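Local coordinates for insecticidal crystal protein Cry7Cal (Bacillus thuringiensis, PDB 5ZI1) that is a crystal toxin active against a locust and probably binds a receptor in its target insect, as in other three-domain delta-endotoxins, at residues W165-Q169 with Y170-L174; E213-N216 with R217-E221. All coordinates share one frame; numbering follows the deposited sequence.

Contact 1: W165-Q169 with Y170-L174; sequences WGMQQ and YEIDL
Gln-169 and Asp-173 face each other one turn apart at the start of helix 169-202, where the chain re-enters a helix after the Schellman motif that ends helix 141-165 at Gly-166. Beyond CB, the Gln-169 side chain leaves anti to its own N (chi1 -175°), which sets CG beside the Asp-173 carboxylate, 3.8 Å from Asp-173 OD2. The bend at chi2 (67°) then swings CD, 3.7 Å from Asp-173 OD1, and the amide so that Gln-169 NE2 reaches Asp-173 OD1 at 2.7 Å. The donor arrives from above the carboxylate plane, and NE2 also brushes the CG2 methyl of Ile-172. A second bond joins the same residues through the backbone, from Asp-173 N to Gln-169 O. Gln-168 is the N-cap; its carbonyl O takes an almost straight bond (174°) from Ile-172 N and a weak one from Glu-171 N. In the same turn Met-167, bent at chi3, tucks its CE methyl against the Ile-172 backbone N (3.3 Å) and CG1 (3.6 Å). On the exposed side a water links Gln-168 OE1 to Tyr-170 OH. Since Asp-173 OD1 also forms a salt bridge with Arg-239, the carboxylate probably remains ionised, its charge shared between the Gln-169 amide N-H and the guanidinium of Arg-239, from a loop.

Contact 2: E213-N216 with R217-E221; sequences ENYN and RFRRE
Asn-216 and Arg-219 meet on helix 208-227 of the delta-endotoxin N-terminal domain, the helical bundle of the toxin, within two consecutive turns held by regular i to i+4 backbone bonds. This side of the helix is the tightly packed one. Arg-219, bent at chi3 (57°), curls back and grips Asn-216 OD1 side-on with two nitrogens: Arg-219 NH2 lies 3.1 Å from Asn-216 OD1, in the carbonyl plane on a lone pair, while NE approaches tilted from that plane. Both bonds lie close to the guanidinium plane, which fixes the rotation of the group. Tyr-215 CE1 sits over one guanidinium face, offset toward its rim, 3.8 Å from Arg-219 CZ, with the two planes perpendicular. The Asn-216 amide is used at both ends, since ND2 bonds to Phe-254 O, a carbonyl that Arg-220 NH1 also uses beside its salt bridge to Asp-256. Arg-219 NH1 pairs with Glu-283, so the arginine ties the helix to helix 279-286.

The Arg-217 side is looser and hydrated. Here the Arg-217 side chain runs extended to a bend at chi3 (-62°), and Arg-217 NH1 makes a weak salt bridge to Glu-213 OE2 at 3.4 Å, with carboxylate and guanidinium planes nearly perpendicular (85°). The stronger partners lie elsewhere: Tyr-272 OH for Glu-213, and for Arg-217 Asp-256, whose OD2 serves it while OD1 serves Arg-220. Asn-214 lies alongside Arg-217, pointing the same way, and gives its OD1 to NH2 in a weak bond at the guanidinium edge. A water fills out the arrangement, donating to Glu-213 OE2 at 2.7 Å and accepting from Arg-217 NH2 at 3.2 Å.

Contacts 1 and 2 both belong to the helical N-terminal domain and come in series along the chain. The first lies where helix 169-202 begins, the second on helix 208-227, which follows it. Their centres are about 44 Å apart and their nearest atoms about 31 Å, without touching. Helix 169-202 spans much of that gap: it starts in contact 1, and farther along its Tyr-194, Leu-198 and Leu-201 pack against Tyr-215, Phe-218 and Arg-219. Contact 1 is peripheral, its centre about 35 Å from the centre of the chain, whereas contact 2, its centre about 14 Å from that point, is buried and meets partners from later in the chain, Asp-256 and, from helix 279-286, Glu-283. The pair thus marks a helix start at the periphery and a polar interface nearer the centre.

Contact 1: W165-Q169 with Y170-L174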
ATOM      1  N   TRP A 165      -5.911   7.288  34.440  1.00 61.48           N
ATOM      2  CA  TRP A 165      -4.927   8.237  34.941  1.00 55.92           C
ATOM      3  C   TRP A 165      -5.531   9.346  35.783  1.00 63.58           C
ATOM      4  O   TRP A 165      -4.779  10.149  36.348  1.00 64.69           O
ATOM      5  CB  TRP A 165      -4.182   8.882  33.790  1.00 59.99           C
ATOM      6  CG  TRP A 165      -3.355   7.952  33.003  1.00 57.85           C
ATOM      7  CD1 TRP A 165      -2.926   6.704  33.369  1.00 57.83           C
ATOM      8  CD2 TRP A 165      -2.843   8.189  31.697  1.00 55.87           C
ATOM      9  NE1 TRP A 165      -2.167   6.158  32.364  1.00 53.29           N
ATOM     10  CE2 TRP A 165      -2.109   7.047  31.322  1.00 57.11           C
ATOM     11  CE3 TRP A 165      -2.937   9.256  30.803  1.00 53.88           C
ATOM     12  CZ2 TRP A 165      -1.466   6.951  30.097  1.00 53.09           C
ATOM     13  CZ3 TRP A 165      -2.303   9.156  29.587  1.00 52.64           C
ATOM     14  CH2 TRP A 165      -1.578   8.014  29.244  1.00 50.51           C
ATOM     15  N   GLY A 166      -6.856   9.412  35.881  1.00 65.09           N
ATOM     16  CA  GLY A 166      -7.520  10.523  36.525  1.00 64.41           C
ATOM     17  C   GLY A 166      -8.038  11.587  35.580  1.00 64.80           C
ATOM     18  O   GLY A 166      -8.395  12.676  36.038  1.00 62.26           O
ATOM     19  N   MET A 167      -8.073  11.317  34.281  1.00 64.60           N
ATOM     20  CA  MET A 167      -8.628  12.267  33.334  1.00 60.39           C
ATOM     21  C   MET A 167     -10.142  12.247  33.424  1.00 61.86           C
ATOM     22  O   MET A 167     -10.759  11.180  33.524  1.00 65.88           O
ATOM     23  CB  MET A 167      -8.183  11.934  31.908  1.00 55.92           C
ATOM     24  CG  MET A 167      -6.819  12.482  31.545  1.00 53.76           C
ATOM     25  SD  MET A 167      -6.329  12.158  29.847  1.00 60.42           S
ATOM     26  CE  MET A 167      -7.644  12.860  28.906  1.00 53.70           C
ATOM     27  N   GLN A 168     -10.738  13.432  33.383  1.00 54.34           N
ATOM     28  CA  GLN A 168     -12.183  13.525  33.337  1.00 55.64           C
ATOM     29  C   GLN A 168     -12.675  13.338  31.907  1.00 54.65           C
ATOM     30  O   GLN A 168     -11.914  13.444  30.937  1.00 53.14           O
ATOM     31  CB  GLN A 168     -12.647  14.864  33.905  1.00 61.86           C
ATOM     32  CG  GLN A 168     -13.051  14.764  35.367  1.00 62.96           C
ATOM     33  CD  GLN A 168     -13.240  16.128  35.995  1.00 74.44           C
ATOM     34  OE1 GLN A 168     -12.271  16.881  36.146  1.00 77.17           O
ATOM     35  NE2 GLN A 168     -14.483  16.454  36.382  1.00 73.50           N
ATOM     36  N   GLN A 169     -13.973  13.054  31.779  1.00 53.65           N
ATOM     37  CA  GLN A 169     -14.483  12.660  30.473  1.00 53.59           C
ATOM     38  C   GLN A 169     -14.308  13.780  29.456  1.00 53.94           C
ATOM     39  O   GLN A 169     -13.980  13.517  28.291  1.00 57.39           O
ATOM     40  CB  GLN A 169     -15.949  12.229  30.577  1.00 53.63           C
ATOM     41  CG  GLN A 169     -16.541  11.680  29.262  1.00 51.74           C
ATOM     42  CD  GLN A 169     -15.927  10.355  28.833  1.00 60.75           C
ATOM     43  OE1 GLN A 169     -16.059   9.344  29.523  1.00 65.24           O
ATOM     44  NE2 GLN A 169     -15.241  10.359  27.693  1.00 58.94           N
ATOM     45  N   TYR A 170     -14.495  15.036  29.876  1.00 44.82           N
ATOM     46  CA  TYR A 170     -14.402  16.135  28.922  1.00 49.54           C
ATOM     47  C   TYR A 170     -13.019  16.192  28.290  1.00 45.61           C
ATOM     48  O   TYR A 170     -12.883  16.517  27.109  1.00 45.46           O
ATOM     49  CB  TYR A 170     -14.730  17.478  29.591  1.00 47.18           C
ATOM     50  CG  TYR A 170     -13.641  18.013  30.504  1.00 46.89           C
ATOM     51  CD1 TYR A 170     -12.520  18.688  29.989  1.00 43.97           C
ATOM     52  CD2 TYR A 170     -13.737  17.870  31.880  1.00 50.63           C
ATOM     53  CE1 TYR A 170     -11.526  19.165  30.824  1.00 43.11           C
ATOM     54  CE2 TYR A 170     -12.756  18.367  32.725  1.00 51.01           C
ATOM     55  CZ  TYR A 170     -11.655  19.010  32.187  1.00 51.01           C
ATOM     56  OH  TYR A 170     -10.681  19.490  33.023  1.00 57.73           O
ATOM     57  N   GLU A 171     -11.984  15.921  29.078  1.00 40.26           N
ATOM     58  CA  GLU A 171     -10.621  16.005  28.582  1.00 51.98           C
ATOM     59  C   GLU A 171     -10.291  14.797  27.701  1.00 50.54           C
ATOM     60  O   GLU A 171      -9.658  14.950  26.656  1.00 49.13           O
ATOM     61  CB  GLU A 171      -9.658  16.132  29.766  1.00 48.79           C
ATOM     62  CG  GLU A 171      -8.258  16.558  29.375  1.00 55.84           C
ATOM     63  CD  GLU A 171      -7.347  16.757  30.578  1.00 61.83           C
ATOM     64  OE1 GLU A 171      -6.272  17.387  30.414  1.00 58.95           O
ATOM     65  OE2 GLU A 171      -7.699  16.276  31.682  1.00 64.03           O
ATOM     66  N   ILE A 172     -10.745  13.600  28.096  1.00 50.00           N
ATOM     67  CA  ILE A 172     -10.757  12.449  27.192  1.00 51.72           C
ATOM     68  C   ILE A 172     -11.464  12.799  25.893  1.00 53.14           C
ATOM     69  O   ILE A 172     -10.989  12.466  24.800  1.00 44.81           O
ATOM     70  CB  ILE A 172     -11.434  11.248  27.881  1.00 51.60           C
ATOM     71  CG1 ILE A 172     -10.650  10.841  29.123  1.00 52.48           C
ATOM     72  CG2 ILE A 172     -11.616  10.079  26.916  1.00 50.92           C
ATOM     73  CD1 ILE A 172     -11.369   9.808  29.949  1.00 60.23           C
ATOM     74  N   ASP A 173     -12.607  13.504  25.992  1.00 50.65           N
ATOM     75  CA  ASP A 173     -13.367  13.862  24.794  1.00 49.61           C
ATOM     76  C   ASP A 173     -12.646  14.905  23.956  1.00 50.05           C
ATOM     77  O   ASP A 173     -12.792  14.915  22.728  1.00 51.22           O
ATOM     78  CB  ASP A 173     -14.755  14.384  25.165  1.00 54.74           C
ATOM     79  CG  ASP A 173     -15.702  13.280  25.630  1.00 57.24           C
ATOM     80  OD1 ASP A 173     -15.346  12.081  25.563  1.00 55.65           O
ATOM     81  OD2 ASP A 173     -16.833  13.619  26.034  1.00 60.60           O
ATOM     82  N   LEU A 174     -11.898  15.807  24.594  1.00 50.09           N
ATOM     83  CA  LEU A 174     -11.142  16.797  23.835  1.00 48.85           C
ATOM     84  C   LEU A 174     -10.064  16.119  22.997  1.00 47.05           C
ATOM     85  O   LEU A 174      -9.937  16.378  21.793  1.00 45.35           O
ATOM     86  CB  LEU A 174     -10.520  17.814  24.782  1.00 51.26           C
ATOM     87  CG  LEU A 174      -9.746  18.957  24.109  1.00 55.29           C
ATOM     88  CD1 LEU A 174     -10.697  19.927  23.406  1.00 50.95           C
ATOM     89  CD2 LEU A 174      -8.878  19.690  25.129  1.00 55.20           C
TER
HETATM   90  O   HOH W   1     -12.009  19.805  35.858  1.00 66.04           O

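Contact 2: E213-N216 with R217-E221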
ATOM      1  N   GLU A 213      10.479   6.733 -15.369  1.00 45.55           N
ATOM      2  CA  GLU A 213      11.117   5.906 -14.352  1.00 47.68           C
ATOM      3  C   GLU A 213      11.227   6.646 -13.025  1.00 41.20           C
ATOM      4  O   GLU A 213      10.909   6.092 -11.968  1.00 45.62           O
ATOM      5  CB  GLU A 213      12.491   5.449 -14.835  1.00 43.88           C
ATOM      6  CG  GLU A 213      13.239   4.614 -13.821  1.00 45.19           C
ATOM      7  CD  GLU A 213      14.346   3.773 -14.476  1.00 53.84           C
ATOM      8  OE1 GLU A 213      14.035   2.868 -15.284  1.00 50.40           O
ATOM      9  OE2 GLU A 213      15.531   4.032 -14.199  1.00 53.19           O
ATOM     10  N   ASN A 214      11.681   7.902 -13.061  1.00 43.97           N
ATOM     11  CA  ASN A 214      11.809   8.680 -11.832  1.00 47.68           C
ATOM     12  C   ASN A 214      10.440   8.937 -11.215  1.00 44.08           C
ATOM     13  O   ASN A 214      10.292   8.952  -9.990  1.00 41.38           O
ATOM     14  CB  ASN A 214      12.508  10.010 -12.104  1.00 47.80           C
ATOM     15  CG  ASN A 214      13.970   9.846 -12.532  1.00 53.36           C
ATOM     16  OD1 ASN A 214      14.607   8.819 -12.278  1.00 52.58           O
ATOM     17  ND2 ASN A 214      14.506  10.881 -13.177  1.00 48.05           N
ATOM     18  N   TYR A 215       9.441   9.154 -12.060  1.00 40.24           N
ATOM     19  CA  TYR A 215       8.074   9.317 -11.602  1.00 44.63           C
ATOM     20  C   TYR A 215       7.584   8.042 -10.920  1.00 48.90           C
ATOM     21  O   TYR A 215       7.064   8.078  -9.801  1.00 42.15           O
ATOM     22  CB  TYR A 215       7.215   9.678 -12.805  1.00 41.99           C
ATOM     23  CG  TYR A 215       5.725   9.766 -12.554  1.00 49.24           C
ATOM     24  CD1 TYR A 215       4.925   8.626 -12.599  1.00 40.55           C
ATOM     25  CD2 TYR A 215       5.111  11.004 -12.339  1.00 43.36           C
ATOM     26  CE1 TYR A 215       3.577   8.706 -12.427  1.00 43.70           C
ATOM     27  CE2 TYR A 215       3.740  11.095 -12.146  1.00 44.54           C
ATOM     28  CZ  TYR A 215       2.982   9.950 -12.189  1.00 46.85           C
ATOM     29  OH  TYR A 215       1.627  10.031 -12.004  1.00 44.14           O
ATOM     30  N   ASN A 216       7.805   6.889 -11.556  1.00 45.78           N
ATOM     31  CA  ASN A 216       7.346   5.651 -10.948  1.00 43.19           C
ATOM     32  C   ASN A 216       8.127   5.324  -9.683  1.00 43.00           C
ATOM     33  O   ASN A 216       7.567   4.757  -8.732  1.00 42.28           O
ATOM     34  CB  ASN A 216       7.442   4.506 -11.942  1.00 44.66           C
ATOM     35  CG  ASN A 216       6.886   3.226 -11.379  1.00 50.58           C
ATOM     36  OD1 ASN A 216       5.661   3.113 -11.140  1.00 42.70           O
ATOM     37  ND2 ASN A 216       7.782   2.252 -11.118  1.00 43.08           N
ATOM     38  N   ARG A 217       9.408   5.682  -9.641  1.00 42.35           N
ATOM     39  CA  ARG A 217      10.187   5.397  -8.443  1.00 45.13           C
ATOM     40  C   ARG A 217       9.667   6.185  -7.249  1.00 39.53           C
ATOM     41  O   ARG A 217       9.679   5.691  -6.117  1.00 39.10           O
ATOM     42  CB  ARG A 217      11.662   5.707  -8.674  1.00 39.57           C
ATOM     43  CG  ARG A 217      12.508   5.397  -7.456  1.00 42.88           C
ATOM     44  CD  ARG A 217      14.000   5.614  -7.688  1.00 49.69           C
ATOM     45  NE  ARG A 217      14.534   4.738  -8.728  1.00 53.46           N
ATOM     46  CZ  ARG A 217      14.880   5.156  -9.940  1.00 56.42           C
ATOM     47  NH1 ARG A 217      15.361   4.292 -10.832  1.00 50.59           N
ATOM     48  NH2 ARG A 217      14.741   6.445 -10.254  1.00 51.93           N
ATOM     49  N   PHE A 218       9.252   7.431  -7.478  1.00 41.92           N
ATOM     50  CA  PHE A 218       8.661   8.220  -6.413  1.00 42.78           C
ATOM     51  C   PHE A 218       7.365   7.584  -5.939  1.00 41.62           C
ATOM     52  O   PHE A 218       7.162   7.380  -4.736  1.00 43.05           O
ATOM     53  CB  PHE A 218       8.436   9.635  -6.917  1.00 42.06           C
ATOM     54  CG  PHE A 218       7.756  10.532  -5.948  1.00 43.80           C
ATOM     55  CD1 PHE A 218       8.478  11.244  -5.015  1.00 44.81           C
ATOM     56  CD2 PHE A 218       6.382  10.712  -6.004  1.00 47.20           C
ATOM     57  CE1 PHE A 218       7.838  12.102  -4.139  1.00 45.18           C
ATOM     58  CE2 PHE A 218       5.748  11.562  -5.136  1.00 42.28           C
ATOM     59  CZ  PHE A 218       6.472  12.261  -4.201  1.00 42.96           C
ATOM     60  N   ARG A 219       6.496   7.214  -6.881  1.00 40.04           N
ATOM     61  CA  ARG A 219       5.260   6.527  -6.519  1.00 44.16           C
ATOM     62  C   ARG A 219       5.546   5.269  -5.704  1.00 44.90           C
ATOM     63  O   ARG A 219       4.932   5.044  -4.656  1.00 46.27           O
ATOM     64  CB  ARG A 219       4.466   6.189  -7.778  1.00 45.35           C
ATOM     65  CG  ARG A 219       3.398   5.125  -7.584  1.00 43.97           C
ATOM     66  CD  ARG A 219       2.437   5.097  -8.778  1.00 43.11           C
ATOM     67  NE  ARG A 219       3.154   4.880 -10.032  1.00 38.41           N
ATOM     68  CZ  ARG A 219       2.663   5.175 -11.239  1.00 49.86           C
ATOM     69  NH1 ARG A 219       1.430   5.707 -11.358  1.00 40.13           N
ATOM     70  NH2 ARG A 219       3.410   4.951 -12.333  1.00 37.25           N
ATOM     71  N   ARG A 220       6.502   4.449  -6.153  1.00 45.50           N
ATOM     72  CA  ARG A 220       6.744   3.179  -5.473  1.00 41.30           C
ATOM     73  C   ARG A 220       7.259   3.404  -4.064  1.00 40.82           C
ATOM     74  O   ARG A 220       6.702   2.870  -3.100  1.00 45.82           O
ATOM     75  CB  ARG A 220       7.737   2.325  -6.255  1.00 41.45           C
ATOM     76  CG  ARG A 220       8.021   1.016  -5.567  1.00 41.14           C
ATOM     77  CD  ARG A 220       8.942   0.134  -6.398  1.00 46.67           C
ATOM     78  NE  ARG A 220      10.327   0.595  -6.318  1.00 48.93           N
ATOM     79  CZ  ARG A 220      10.963   1.224  -7.301  1.00 45.65           C
ATOM     80  NH1 ARG A 220      10.348   1.466  -8.456  1.00 42.23           N
ATOM     81  NH2 ARG A 220      12.222   1.603  -7.125  1.00 50.46           N
ATOM     82  N   GLU A 221       8.306   4.213  -3.919  1.00 38.75           N
ATOM     83  CA  GLU A 221       8.903   4.410  -2.602  1.00 42.22           C
ATOM     84  C   GLU A 221       7.980   5.195  -1.664  1.00 43.36           C
ATOM     85  O   GLU A 221       7.894   4.867  -0.474  1.00 40.78           O
ATOM     86  CB  GLU A 221      10.256   5.099  -2.747  1.00 42.17           C
ATOM     87  CG  GLU A 221      11.329   4.200  -3.451  1.00 45.87           C
ATOM     88  CD  GLU A 221      12.735   4.728  -3.254  1.00 54.25           C
ATOM     89  OE1 GLU A 221      12.895   5.673  -2.451  1.00 57.35           O
ATOM     90  OE2 GLU A 221      13.689   4.210  -3.893  1.00 62.36           O
TER
HETATM   91  O   HOH W   2      15.926   6.514 -13.180  1.00 55.66           O